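Local coordinates for protein arabinogalactan endo-1,4-beta-galactosidase (Ignisphaera aggregans, PDB 7OSK) that probably hydrolyses internal beta-1,4-galactosidic links of galactans, this piece holding its calcium-bound glycoside hydrolase family 53 catalytic domain, at residues 151-156 with 162-167; 112-117 with 173-178; 208-213 with 249-254; 239-244 with 258-263. All coordinates share one frame; numbering follows the deposited sequence.

Interaction 2 opens first, at 112-117, and closes at 173-178, joining helix 114-126 to helix 158-178, its neighbour around the eight-stranded TIM barrel. Interaction 1 (151-156 with 162-167) is nested inside that loop and folds the segment before helix 158-178 back onto the same helix. Next in the chain, interaction 3 (208-213 with 249-254) sets helix 206-223 against the end of helix 238-250, and interaction 4 (239-244 with 258-263) opens within it and closes beyond it, so these two cross. Leu212 CD2 touches Val162 CG2 at 3.7 Å, connecting interactions 3 and 1; Phe209 CE2 meets Phe244 CZ at 3.8 Å, connecting interactions 3 and 4.

Interaction 1 (151-156 with 162-167); sequences KAWANL and VEAVYN
The loop that brings Trp153 against Ala164 and Val165 is tethered a little before Trp153 through Lys151 NZ, which two carboxylates, those of Asp98 and Asp139, hold in salt bridges. In this TIM barrel the loop runs from strand 130-135 to helix 158-178, and here it folds back on the first turns of that helix. Trp153 to Leu156 form a type I beta turn, closed by a weak hydrogen bond from Leu156 N to Trp153 O (3.3 Å), and both Trp153 and Leu156 point toward the helix. No hydrogen bond crosses the contact, which buries 164 Å² between the segments, and the side-chain contacts across it are apolar. Ala164 CB sits over one face of the indole, 4.1 Å from the centroid of the five-membered ring of Trp153 and 15° off its normal, which identifies a CH-pi contact. Val165 N lies over that face too. With CG anti to its carbonyl carbon (chi1 -62°), Trp153 sends the ring out toward the helix, and the benzo end travels on past Ala164 to the next residue: Trp153 CZ3 is 3.5 Å from Val165 CG1, the two side chains crossing at about a right angle. Leu197, from the loop before helix 206-223, touches both Trp153 and Val165, and Val165 also touches Ala215 on helix 206-223. The methyl of Ala164 has a second neighbour besides the indole: Leu156 CD1 approaches Ala164 CB to 4.1 Å.

Interaction 2 (112-117 with 173-178); sequences CDLPRM and LKYMAE
The Tyr175 ring meets Leu114 and Pro115 at a slant, with Leu114 CD2 near its CD1 corner and Pro115 CA near its hydroxyl end, while the ring of His179, four residues on in the chain, stacks with it. The contact joins two successive outer helices of the TIM barrel: the first turn of helix 114-126 lies against a late turn of helix 158-178, their nearest CA atoms being those of Leu114 and Met176. Leu114 and Tyr175 run alongside each other, pointing opposite ways, each having CG anti to its backbone N (chi1 -174° for Leu114). This extension brings Leu114 CD2 to 3.7 Å from Tyr175 CD1. The other leucine methyl serves a second partner, as Leu114 CD1 lies 4.0 Å from Met176 CG, so the branch is forked between tyrosine and methionine; Thr118, one turn on, touches both of those residues too. Farther along the ring, Tyr175 OH lies 3.6 Å from Pro115 CA. An alanine in place of Tyr175 would probably open a gap beside Leu114 CD2 and Pro115, and leave the His179 ring without its stacking partner. Beneath Leu114 lies Val95 of strand 90-95, linking the helix pair to the barrel wall. On the side turned from Tyr175, Arg116 forms a salt bridge with Glu64. The start of helix 114-126 is N-capped by Asp113, whose OD1 accepts a weak bond from Arg116 N at 3.4 Å with an N-H...O angle of 149°.

Interaction 3 (208-213 with 249-254); sequences QFVGLL and INSGVS
Val210 and Val253 point at each other and meet at a slant, methyl against methyl, with Val210 CG1 at 3.6 Å from Val253 CG2. They belong to neighbouring parts of the TIM barrel's outer layer: Val210 sits on helix 206-223, and Val253 lies in the Schellman turn that ends helix 238-250. The evidence for that motif is the positive phi of Gly252, 92°, together with two bonds back into the last helical turn, one of them from Gly252 N to Ile249 O at 3.1 Å. Ser251 and Val253 stand on either side of Gly252 in the chain, and both aim their side chains at Val210. Its CG1, anti to the backbone N (chi1 170°), leads to Val253 and also brushes Ser251, while CG2 lies on the serine, with Val210 CG2 at 3.7 Å from Ser251 CB. An alanine at Val210 would lose both of these methyls, which is likely to leave Val253 CG2 and Ser251 CB without their neighbour and to open a gap between helix and turn. One turn further on, Leu213 meets the other methyl of Val253, Leu213 CD2 lying 4.2 Å from Val253 CG1. Leu248 touches Leu213 and Val253 alike, extending the apolar patch into helix 238-250. The polar groups of Ser251 are met from outside this pair: its carbonyl O bonds to Lys214 NZ. Although Val210 CG2 passes 3.8 Å from Ser251 OG, that hydroxyl is hydrogen-bonded to Arg247 O and Trp206 NE1.

Interaction 4 (239-244 with 258-263); sequences DFYINF and IAISFY
Tyr241 is the residue by which helix 238-250 reaches Ile258 and Ile260 on strand 257-261, within a beta-alpha-beta unit of the TIM barrel that begins with strand 228-234. In sequence order, Asp239 comes first, its carboxylate paired with Lys237, and Phe240 follows, its ring lying against Asn193. The third residue, Tyr241, has CG anti to its carbonyl carbon (chi1 -84°), and its ring bridges helix and strand, whose axes pass at 12.2 Å with their directions 147° apart. Ile258 CG2 lies at the ring edge, near its plane, 4.4 Å from Tyr241 CE2. Ile260 takes the hydroxyl end: its CG1 is 4.1 Å from Tyr241 CE2, and its CG2 is 3.7 Å from Tyr241 OH. Leu276 of helix 270-283 touches both Tyr241 and Ile260. Ile242 turns to Arg283, and Phe244 packs on Leu233 and meets the Trp206 ring edge-to-face. No hydrogen bond crosses from helix to strand here. The tyrosine hydroxyl, beside the Ile260 carbons, bonds instead to Gly235 O in the preceding loop, which implies that the ring combines apolar contact with the strand and a polar tie to the start of its own crossover.

Interaction 1 (151-156 with 162-167)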
loop_
_atom_site.group_PDB
_atom_site.type_symbol
_atom_site.label_atom_id
_atom_site.label_comp_id
_atom_site.label_asym_id
_atom_site.label_seq_id
_atom_site.Cartn_x
_atom_site.Cartn_y
_atom_site.Cartn_z
ATOM N N LYS A 151 -17.647 10.112 -7.841
ATOM C CA LYS A 151 -18.846 10.442 -8.610
ATOM C C LYS A 151 -19.514 11.734 -8.154
ATOM O O LYS A 151 -20.045 12.485 -8.974
ATOM C CB LYS A 151 -19.856 9.296 -8.525
ATOM C CG LYS A 151 -19.449 8.053 -9.300
ATOM C CD LYS A 151 -20.436 6.916 -9.092
ATOM C CE LYS A 151 -20.081 6.055 -7.891
ATOM N NZ LYS A 151 -20.222 6.739 -6.577
ATOM N N ALA A 152 -19.481 11.993 -6.850
ATOM C CA ALA A 152 -20.158 13.156 -6.286
ATOM C C ALA A 152 -19.283 14.406 -6.331
ATOM O O ALA A 152 -19.762 15.512 -6.084
ATOM C CB ALA A 152 -20.583 12.867 -4.859
ATOM N N TRP A 153 -18.002 14.224 -6.646
ATOM C CA TRP A 153 -17.055 15.336 -6.731
ATOM C C TRP A 153 -16.799 15.745 -8.182
ATOM O O TRP A 153 -16.119 16.736 -8.445
ATOM C CB TRP A 153 -15.726 14.959 -6.068
ATOM C CG TRP A 153 -15.822 14.655 -4.600
ATOM C CD1 TRP A 153 -16.958 14.570 -3.850
ATOM C CD2 TRP A 153 -14.731 14.395 -3.704
ATOM N NE1 TRP A 153 -16.644 14.273 -2.546
ATOM C CE2 TRP A 153 -15.284 14.161 -2.429
ATOM C CE3 TRP A 153 -13.342 14.339 -3.855
ATOM C CZ2 TRP A 153 -14.499 13.876 -1.315
ATOM C CZ3 TRP A 153 -12.565 14.054 -2.748
ATOM C CH2 TRP A 153 -13.146 13.826 -1.494
ATOM N N ALA A 154 -17.357 14.977 -9.114
ATOM C CA ALA A 154 -17.050 15.108 -10.535
ATOM C C ALA A 154 -17.298 16.508 -11.097
ATOM O O ALA A 154 -16.486 17.021 -11.869
ATOM C CB ALA A 154 -17.854 14.091 -11.325
ATOM N N ASN A 155 -18.418 17.118 -10.715
ATOM C CA ASN A 155 -18.829 18.398 -11.287
ATOM C C ASN A 155 -18.790 19.540 -10.279
ATOM O O ASN A 155 -19.362 20.606 -10.513
ATOM C CB ASN A 155 -20.233 18.277 -11.884
ATOM C CG ASN A 155 -20.263 17.396 -13.117
ATOM O OD1 ASN A 155 -19.886 17.827 -14.209
ATOM N ND2 ASN A 155 -20.712 16.155 -12.952
ATOM N N LEU A 156 -18.114 19.318 -9.158
ATOM C CA LEU A 156 -17.875 20.388 -8.199
ATOM C C LEU A 156 -16.780 21.304 -8.727
ATOM O O LEU A 156 -15.757 20.832 -9.227
ATOM C CB LEU A 156 -17.477 19.826 -6.832
ATOM C CG LEU A 156 -18.493 18.927 -6.124
ATOM C CD1 LEU A 156 -17.963 18.518 -4.759
ATOM C CD2 LEU A 156 -19.847 19.612 -5.991
ATOM N N VAL A 162 -12.169 21.757 -2.909
ATOM C CA VAL A 162 -11.290 21.953 -1.760
ATOM C C VAL A 162 -12.078 21.743 -0.474
ATOM O O VAL A 162 -11.585 21.141 0.480
ATOM C CB VAL A 162 -10.658 23.365 -1.749
ATOM C CG1 VAL A 162 -9.819 23.573 -0.495
ATOM C CG2 VAL A 162 -9.807 23.582 -2.990
ATOM N N GLU A 163 -13.307 22.251 -0.457
ATOM C CA GLU A 163 -14.186 22.088 0.691
ATOM C C GLU A 163 -14.583 20.622 0.855
ATOM O O GLU A 163 -14.903 20.177 1.957
ATOM C CB GLU A 163 -15.435 22.963 0.540
ATOM C CG GLU A 163 -16.177 23.219 1.844
ATOM C CD GLU A 163 -15.431 24.174 2.762
ATOM O OE1 GLU A 163 -15.378 25.382 2.447
ATOM O OE2 GLU A 163 -14.898 23.718 3.797
ATOM N N ALA A 164 -14.554 19.878 -0.248
ATOM C CA ALA A 164 -14.959 18.476 -0.240
ATOM C C ALA A 164 -13.867 17.575 0.328
ATOM O O ALA A 164 -14.139 16.731 1.182
ATOM C CB ALA A 164 -15.334 18.025 -1.643
ATOM N N VAL A 165 -12.636 17.746 -0.147
ATOM C CA VAL A 165 -11.526 16.924 0.327
ATOM C C VAL A 165 -11.279 17.150 1.814
ATOM O O VAL A 165 -10.940 16.215 2.540
ATOM C CB VAL A 165 -10.221 17.202 -0.453
ATOM C CG1 VAL A 165 -10.332 16.668 -1.870
ATOM C CG2 VAL A 165 -9.886 18.688 -0.457
ATOM N N TYR A 166 -11.462 18.384 2.269
ATOM C CA TYR A 166 -11.251 18.699 3.675
ATOM C C TYR A 166 -12.322 18.056 4.542
ATOM O O TYR A 166 -12.013 17.312 5.475
ATOM C CB TYR A 166 -11.241 20.211 3.908
ATOM C CG TYR A 166 -11.182 20.571 5.377
ATOM C CD1 TYR A 166 -9.971 20.597 6.057
ATOM C CD2 TYR A 166 -12.339 20.869 6.088
ATOM C CE1 TYR A 166 -9.912 20.916 7.401
ATOM C CE2 TYR A 166 -12.290 21.189 7.432
ATOM C CZ TYR A 166 -11.074 21.210 8.083
ATOM O OH TYR A 166 -11.020 21.529 9.420
ATOM N N ASN A 167 -13.582 18.346 4.228
ATOM C CA ASN A 167 -14.700 17.884 5.040
ATOM C C ASN A 167 -14.843 16.367 5.038
ATOM O O ASN A 167 -15.257 15.779 6.035
ATOM C CB ASN A 167 -16.001 18.519 4.557
ATOM C CG ASN A 167 -17.164 18.218 5.475
ATOM O OD1 ASN A 167 -17.948 17.299 5.227
ATOM N ND2 ASN A 167 -17.280 18.989 6.551
#

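Interaction 2 (112-117 with 173-178)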
loop_
_atom_site.group_PDB
_atom_site.type_symbol
_atom_site.label_atom_id
_atom_site.label_comp_id
_atom_site.label_asym_id
_atom_site.label_seq_id
_atom_site.Cartn_x
_atom_site.Cartn_y
_atom_site.Cartn_z
ATOM N N CYS A 112 -13.321 -1.506 -0.881
ATOM C CA CYS A 112 -12.663 -0.938 0.286
ATOM C C CYS A 112 -13.254 0.399 0.731
ATOM O O CYS A 112 -12.555 1.411 0.762
ATOM C CB CYS A 112 -11.173 -0.768 -0.009
ATOM S SG CYS A 112 -10.382 -2.285 -0.584
ATOM N N ASP A 113 -14.535 0.402 1.086
ATOM C CA ASP A 113 -15.167 1.613 1.594
ATOM C C ASP A 113 -14.792 1.809 3.061
ATOM O O ASP A 113 -14.241 0.909 3.695
ATOM C CB ASP A 113 -16.689 1.557 1.421
ATOM C CG ASP A 113 -17.335 0.448 2.228
ATOM O OD1 ASP A 113 -16.623 -0.496 2.619
ATOM O OD2 ASP A 113 -18.560 0.521 2.465
ATOM N N LEU A 114 -15.095 2.989 3.592
ATOM C CA LEU A 114 -14.629 3.380 4.920
ATOM C C LEU A 114 -15.163 2.480 6.042
ATOM O O LEU A 114 -14.409 2.118 6.945
ATOM C CB LEU A 114 -15.010 4.838 5.193
ATOM C CG LEU A 114 -14.467 5.464 6.479
ATOM C CD1 LEU A 114 -12.957 5.641 6.397
ATOM C CD2 LEU A 114 -15.158 6.794 6.750
ATOM N N PRO A 115 -16.459 2.117 6.000
ATOM C CA PRO A 115 -16.973 1.241 7.062
ATOM C C PRO A 115 -16.288 -0.127 7.126
ATOM O O PRO A 115 -15.981 -0.584 8.227
ATOM C CB PRO A 115 -18.454 1.083 6.698
ATOM C CG PRO A 115 -18.779 2.293 5.911
ATOM C CD PRO A 115 -17.544 2.587 5.118
ATOM N N ARG A 116 -16.057 -0.765 5.980
ATOM C CA ARG A 116 -15.430 -2.088 5.960
ATOM C C ARG A 116 -13.944 -2.014 6.296
ATOM O O ARG A 116 -13.411 -2.894 6.970
ATOM C CB ARG A 116 -15.619 -2.758 4.595
ATOM C CG ARG A 116 -14.668 -3.924 4.343
ATOM C CD ARG A 116 -15.208 -4.927 3.326
ATOM N NE ARG A 116 -15.937 -4.295 2.226
ATOM C CZ ARG A 116 -17.246 -4.411 2.006
ATOM N NH1 ARG A 116 -18.018 -5.142 2.804
ATOM N NH2 ARG A 116 -17.792 -3.787 0.971
ATOM N N MET A 117 -13.276 -0.967 5.825
ATOM C CA MET A 117 -11.850 -0.801 6.073
ATOM C C MET A 117 -11.575 -0.418 7.520
ATOM O O MET A 117 -10.571 -0.828 8.096
ATOM C CB MET A 117 -11.266 0.257 5.137
ATOM C CG MET A 117 -11.183 -0.179 3.685
ATOM S SD MET A 117 -10.061 -1.569 3.433
ATOM C CE MET A 117 -11.206 -2.949 3.439
ATOM N N LEU A 173 -11.555 10.529 9.057
ATOM C CA LEU A 173 -10.662 10.209 10.167
ATOM C C LEU A 173 -11.372 10.334 11.513
ATOM O O LEU A 173 -11.020 9.641 12.467
ATOM C CB LEU A 173 -9.426 11.109 10.133
ATOM C CG LEU A 173 -8.499 10.902 8.930
ATOM C CD1 LEU A 173 -7.365 11.907 8.945
ATOM C CD2 LEU A 173 -7.943 9.485 8.889
ATOM N N LYS A 174 -12.372 11.209 11.591
ATOM C CA LYS A 174 -13.195 11.305 12.793
ATOM C C LYS A 174 -14.002 10.025 12.986
ATOM O O LYS A 174 -14.295 9.631 14.115
ATOM C CB LYS A 174 -14.136 12.511 12.724
ATOM C CG LYS A 174 -13.660 13.734 13.502
ATOM C CD LYS A 174 -13.637 13.470 15.005
ATOM C CE LYS A 174 -13.187 14.692 15.782
ATOM N NZ LYS A 174 -12.925 14.364 17.209
ATOM N N TYR A 175 -14.362 9.383 11.877
ATOM C CA TYR A 175 -15.087 8.119 11.921
ATOM C C TYR A 175 -14.188 7.005 12.458
ATOM O O TYR A 175 -14.603 6.218 13.313
ATOM C CB TYR A 175 -15.621 7.761 10.528
ATOM C CG TYR A 175 -16.290 6.407 10.430
ATOM C CD1 TYR A 175 -15.550 5.266 10.146
ATOM C CD2 TYR A 175 -17.660 6.272 10.605
ATOM C CE1 TYR A 175 -16.153 4.028 10.049
ATOM C CE2 TYR A 175 -18.273 5.034 10.509
ATOM C CZ TYR A 175 -17.515 3.916 10.232
ATOM O OH TYR A 175 -18.120 2.682 10.135
ATOM N N MET A 176 -12.954 6.953 11.967
ATOM C CA MET A 176 -12.015 5.909 12.363
ATOM C C MET A 176 -11.591 6.063 13.824
ATOM O O MET A 176 -11.376 5.073 14.523
ATOM C CB MET A 176 -10.778 5.929 11.462
ATOM C CG MET A 176 -11.090 5.940 9.977
ATOM S SD MET A 176 -9.667 5.600 8.927
ATOM C CE MET A 176 -9.370 3.876 9.321
ATOM N N ALA A 177 -11.474 7.308 14.277
ATOM C CA ALA A 177 -11.037 7.591 15.641
ATOM C C ALA A 177 -12.025 7.044 16.669
ATOM O O ALA A 177 -11.627 6.613 17.753
ATOM C CB ALA A 177 -10.853 9.091 15.837
ATOM N N GLU A 178 -13.308 7.051 16.323
ATOM C CA GLU A 178 -14.357 6.660 17.261
ATOM C C GLU A 178 -14.535 5.150 17.334
ATOM O O GLU A 178 -14.935 4.613 18.370
ATOM C CB GLU A 178 -15.675 7.326 16.878
ATOM C CG GLU A 178 -15.649 8.824 17.070
ATOM C CD GLU A 178 -15.320 9.215 18.500
ATOM O OE1 GLU A 178 -15.848 8.562 19.429
ATOM O OE2 GLU A 178 -14.536 10.169 18.691
#

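Interaction 3 (208-213 with 249-254)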
loop_
_atom_site.group_PDB
_atom_site.type_symbol
_atom_site.label_atom_id
_atom_site.label_comp_id
_atom_site.label_asym_id
_atom_site.label_seq_id
_atom_site.Cartn_x
_atom_site.Cartn_y
_atom_site.Cartn_z
ATOM N N GLN A 208 -3.457 24.297 -8.201
ATOM C CA GLN A 208 -4.685 23.678 -7.725
ATOM C C GLN A 208 -4.390 22.331 -7.080
ATOM O O GLN A 208 -5.015 21.950 -6.091
ATOM C CB GLN A 208 -5.675 23.512 -8.877
ATOM C CG GLN A 208 -6.174 24.832 -9.435
ATOM C CD GLN A 208 -7.335 24.662 -10.393
ATOM O OE1 GLN A 208 -7.516 23.599 -10.991
ATOM N NE2 GLN A 208 -8.135 25.712 -10.540
ATOM N N PHE A 209 -3.430 21.620 -7.660
ATOM C CA PHE A 209 -2.957 20.347 -7.128
ATOM C C PHE A 209 -2.488 20.509 -5.678
ATOM O O PHE A 209 -2.830 19.700 -4.816
ATOM C CB PHE A 209 -1.830 19.807 -8.019
ATOM C CG PHE A 209 -1.144 18.573 -7.487
ATOM C CD1 PHE A 209 -1.836 17.622 -6.753
ATOM C CD2 PHE A 209 0.202 18.368 -7.733
ATOM C CE1 PHE A 209 -1.190 16.493 -6.273
ATOM C CE2 PHE A 209 0.849 17.243 -7.258
ATOM C CZ PHE A 209 0.154 16.307 -6.528
ATOM N N VAL A 210 -1.730 21.570 -5.412
ATOM C CA VAL A 210 -1.195 21.817 -4.073
ATOM C C VAL A 210 -2.288 22.271 -3.110
ATOM O O VAL A 210 -2.236 21.979 -1.916
ATOM C CB VAL A 210 -0.075 22.876 -4.106
ATOM C CG1 VAL A 210 0.309 23.315 -2.694
ATOM C CG2 VAL A 210 1.139 22.328 -4.832
ATOM N N GLY A 211 -3.268 22.998 -3.629
ATOM C CA GLY A 211 -4.387 23.438 -2.819
ATOM C C GLY A 211 -5.178 22.257 -2.291
ATOM O O GLY A 211 -5.547 22.224 -1.118
ATOM N N LEU A 212 -5.437 21.285 -3.160
ATOM C CA LEU A 212 -6.170 20.086 -2.775
ATOM C C LEU A 212 -5.330 19.204 -1.862
ATOM O O LEU A 212 -5.847 18.596 -0.925
ATOM C CB LEU A 212 -6.599 19.297 -4.016
ATOM C CG LEU A 212 -7.664 19.965 -4.890
ATOM C CD1 LEU A 212 -7.881 19.180 -6.175
ATOM C CD2 LEU A 212 -8.973 20.111 -4.131
ATOM N N LEU A 213 -4.034 19.135 -2.137
ATOM C CA LEU A 213 -3.131 18.331 -1.328
ATOM C C LEU A 213 -3.044 18.914 0.079
ATOM O O LEU A 213 -3.114 18.185 1.068
ATOM C CB LEU A 213 -1.745 18.265 -1.975
ATOM C CG LEU A 213 -0.969 16.948 -1.878
ATOM C CD1 LEU A 213 -1.766 15.777 -2.430
ATOM C CD2 LEU A 213 0.349 17.077 -2.625
ATOM N N ILE A 249 7.853 20.545 -1.735
ATOM C CA ILE A 249 8.360 21.169 -0.520
ATOM C C ILE A 249 8.330 22.692 -0.643
ATOM O O ILE A 249 7.918 23.388 0.283
ATOM C CB ILE A 249 9.800 20.689 -0.207
ATOM C CG1 ILE A 249 9.770 19.211 0.204
ATOM C CG2 ILE A 249 10.447 21.551 0.886
ATOM C CD1 ILE A 249 11.127 18.611 0.531
ATOM N N ASN A 250 8.763 23.202 -1.791
ATOM C CA ASN A 250 8.765 24.639 -2.036
ATOM C C ASN A 250 7.356 25.233 -2.070
ATOM O O ASN A 250 7.181 26.431 -1.851
ATOM C CB ASN A 250 9.484 24.953 -3.352
ATOM C CG ASN A 250 10.988 24.763 -3.257
ATOM O OD1 ASN A 250 11.578 24.882 -2.183
ATOM N ND2 ASN A 250 11.618 24.474 -4.389
ATOM N N SER A 251 6.357 24.395 -2.341
ATOM C CA SER A 251 4.972 24.858 -2.436
ATOM C C SER A 251 4.299 24.966 -1.067
ATOM O O SER A 251 3.146 25.391 -0.968
ATOM C CB SER A 251 4.158 23.923 -3.331
ATOM O OG SER A 251 4.610 23.975 -4.672
ATOM N N GLY A 252 5.019 24.580 -0.019
ATOM C CA GLY A 252 4.507 24.676 1.336
ATOM C C GLY A 252 3.805 23.416 1.802
ATOM O O GLY A 252 3.247 23.382 2.901
ATOM N N VAL A 253 3.826 22.380 0.971
ATOM C CA VAL A 253 3.215 21.108 1.335
ATOM C C VAL A 253 4.037 20.436 2.427
ATOM O O VAL A 253 5.172 20.015 2.197
ATOM C CB VAL A 253 3.087 20.162 0.119
ATOM C CG1 VAL A 253 2.512 18.810 0.540
ATOM C CG2 VAL A 253 2.213 20.791 -0.950
ATOM N N SER A 254 3.455 20.346 3.619
ATOM C CA SER A 254 4.123 19.728 4.755
ATOM C C SER A 254 3.748 18.255 4.860
ATOM O O SER A 254 2.571 17.905 4.953
ATOM C CB SER A 254 3.767 20.462 6.051
ATOM O OG SER A 254 2.366 20.486 6.257
#

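Interaction 4 (239-244 with 258-263)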
loop_
_atom_site.group_PDB
_atom_site.type_symbol
_atom_site.label_atom_id
_atom_site.label_comp_id
_atom_site.label_asym_id
_atom_site.label_seq_id
_atom_site.Cartn_x
_atom_site.Cartn_y
_atom_site.Cartn_z
ATOM N N ASP A 239 15.566 11.128 -10.765
ATOM C CA ASP A 239 15.536 12.491 -11.284
ATOM C C ASP A 239 14.120 13.065 -11.266
ATOM O O ASP A 239 13.942 14.281 -11.210
ATOM C CB ASP A 239 16.107 12.543 -12.705
ATOM C CG ASP A 239 15.424 11.571 -13.646
ATOM O OD1 ASP A 239 15.014 10.484 -13.188
ATOM O OD2 ASP A 239 15.300 11.893 -14.846
ATOM N N PHE A 240 13.117 12.193 -11.310
ATOM C CA PHE A 240 11.727 12.636 -11.234
ATOM C C PHE A 240 11.337 12.964 -9.799
ATOM O O PHE A 240 10.650 13.954 -9.550
ATOM C CB PHE A 240 10.781 11.575 -11.799
ATOM C CG PHE A 240 9.332 11.847 -11.502
ATOM C CD1 PHE A 240 8.599 12.715 -12.295
ATOM C CD2 PHE A 240 8.707 11.238 -10.427
ATOM C CE1 PHE A 240 7.267 12.970 -12.022
ATOM C CE2 PHE A 240 7.378 11.488 -10.146
ATOM C CZ PHE A 240 6.655 12.355 -10.944
ATOM N N TYR A 241 11.770 12.123 -8.861
ATOM C CA TYR A 241 11.506 12.353 -7.444
ATOM C C TYR A 241 12.051 13.712 -7.020
ATOM O O TYR A 241 11.384 14.465 -6.308
ATOM C CB TYR A 241 12.127 11.248 -6.589
ATOM C CG TYR A 241 11.275 10.005 -6.448
ATOM C CD1 TYR A 241 11.033 9.174 -7.537
ATOM C CD2 TYR A 241 10.726 9.651 -5.222
ATOM C CE1 TYR A 241 10.260 8.032 -7.411
ATOM C CE2 TYR A 241 9.952 8.510 -5.085
ATOM C CZ TYR A 241 9.722 7.705 -6.183
ATOM O OH TYR A 241 8.954 6.568 -6.056
ATOM N N ILE A 242 13.263 14.019 -7.469
ATOM C CA ILE A 242 13.882 15.306 -7.183
ATOM C C ILE A 242 12.994 16.450 -7.656
ATOM O O ILE A 242 12.653 17.338 -6.879
ATOM C CB ILE A 242 15.267 15.429 -7.853
ATOM C CG1 ILE A 242 16.243 14.432 -7.222
ATOM C CG2 ILE A 242 15.805 16.856 -7.719
ATOM C CD1 ILE A 242 17.587 14.351 -7.922
ATOM N N ASN A 243 12.628 16.422 -8.932
ATOM C CA ASN A 243 11.832 17.487 -9.528
ATOM C C ASN A 243 10.468 17.629 -8.866
ATOM O O ASN A 243 9.978 18.739 -8.666
ATOM C CB ASN A 243 11.647 17.235 -11.028
ATOM C CG ASN A 243 12.959 17.260 -11.794
ATOM O OD1 ASN A 243 13.881 17.997 -11.449
ATOM N ND2 ASN A 243 13.043 16.450 -12.845
ATOM N N PHE A 244 9.864 16.497 -8.522
ATOM C CA PHE A 244 8.517 16.485 -7.967
ATOM C C PHE A 244 8.493 16.925 -6.504
ATOM O O PHE A 244 7.651 17.731 -6.107
ATOM C CB PHE A 244 7.904 15.090 -8.095
ATOM C CG PHE A 244 6.456 15.027 -7.701
ATOM C CD1 PHE A 244 6.091 14.774 -6.388
ATOM C CD2 PHE A 244 5.461 15.221 -8.644
ATOM C CE1 PHE A 244 4.759 14.717 -6.023
ATOM C CE2 PHE A 244 4.127 15.165 -8.286
ATOM C CZ PHE A 244 3.774 14.912 -6.975
ATOM N N ILE A 258 8.132 9.959 2.592
ATOM C CA ILE A 258 8.170 9.764 1.148
ATOM C C ILE A 258 8.005 8.283 0.851
ATOM O O ILE A 258 8.928 7.496 1.060
ATOM C CB ILE A 258 9.487 10.272 0.532
ATOM C CG1 ILE A 258 9.623 11.778 0.754
ATOM C CG2 ILE A 258 9.543 9.953 -0.963
ATOM C CD1 ILE A 258 11.029 12.297 0.562
ATOM N N ALA A 259 6.827 7.910 0.357
ATOM C CA ALA A 259 6.511 6.509 0.114
ATOM C C ALA A 259 6.820 6.118 -1.328
ATOM O O ALA A 259 6.702 6.936 -2.243
ATOM C CB ALA A 259 5.061 6.235 0.437
ATOM N N ILE A 260 7.207 4.860 -1.514
ATOM C CA ILE A 260 7.631 4.354 -2.815
ATOM C C ILE A 260 6.867 3.090 -3.195
ATOM O O ILE A 260 6.682 2.196 -2.368
ATOM C CB ILE A 260 9.144 4.042 -2.821
ATOM C CG1 ILE A 260 9.955 5.307 -2.538
ATOM C CG2 ILE A 260 9.575 3.449 -4.159
ATOM C CD1 ILE A 260 11.354 5.030 -2.027
ATOM N N SER A 261 6.424 3.025 -4.447
ATOM C CA SER A 261 5.928 1.779 -5.024
ATOM C C SER A 261 7.039 1.162 -5.849
ATOM O O SER A 261 7.381 1.682 -6.909
ATOM C CB SER A 261 4.693 2.007 -5.898
ATOM O OG SER A 261 3.576 2.403 -5.128
ATOM N N PHE A 262 7.608 0.064 -5.361
ATOM C CA PHE A 262 8.671 -0.618 -6.088
ATOM C C PHE A 262 8.318 -2.064 -6.417
ATOM O O PHE A 262 8.392 -2.951 -5.566
ATOM C CB PHE A 262 9.981 -0.587 -5.305
ATOM C CG PHE A 262 11.124 -1.223 -6.041
ATOM C CD1 PHE A 262 11.565 -0.692 -7.240
ATOM C CD2 PHE A 262 11.742 -2.360 -5.552
ATOM C CE1 PHE A 262 12.609 -1.275 -7.930
ATOM C CE2 PHE A 262 12.788 -2.945 -6.241
ATOM C CZ PHE A 262 13.219 -2.402 -7.432
ATOM N N TYR A 263 7.921 -2.274 -7.668
ATOM C CA TYR A 263 7.776 -3.602 -8.245
ATOM C C TYR A 263 8.944 -3.819 -9.209
ATOM O O TYR A 263 8.993 -3.182 -10.263
ATOM C CB TYR A 263 6.438 -3.743 -8.971
ATOM C CG TYR A 263 5.234 -3.560 -8.070
ATOM C CD1 TYR A 263 4.821 -4.576 -7.216
ATOM C CD2 TYR A 263 4.511 -2.374 -8.073
ATOM C CE1 TYR A 263 3.726 -4.415 -6.393
ATOM C CE2 TYR A 263 3.413 -2.204 -7.255
ATOM C CZ TYR A 263 3.024 -3.226 -6.418
ATOM O OH TYR A 263 1.930 -3.055 -5.603
#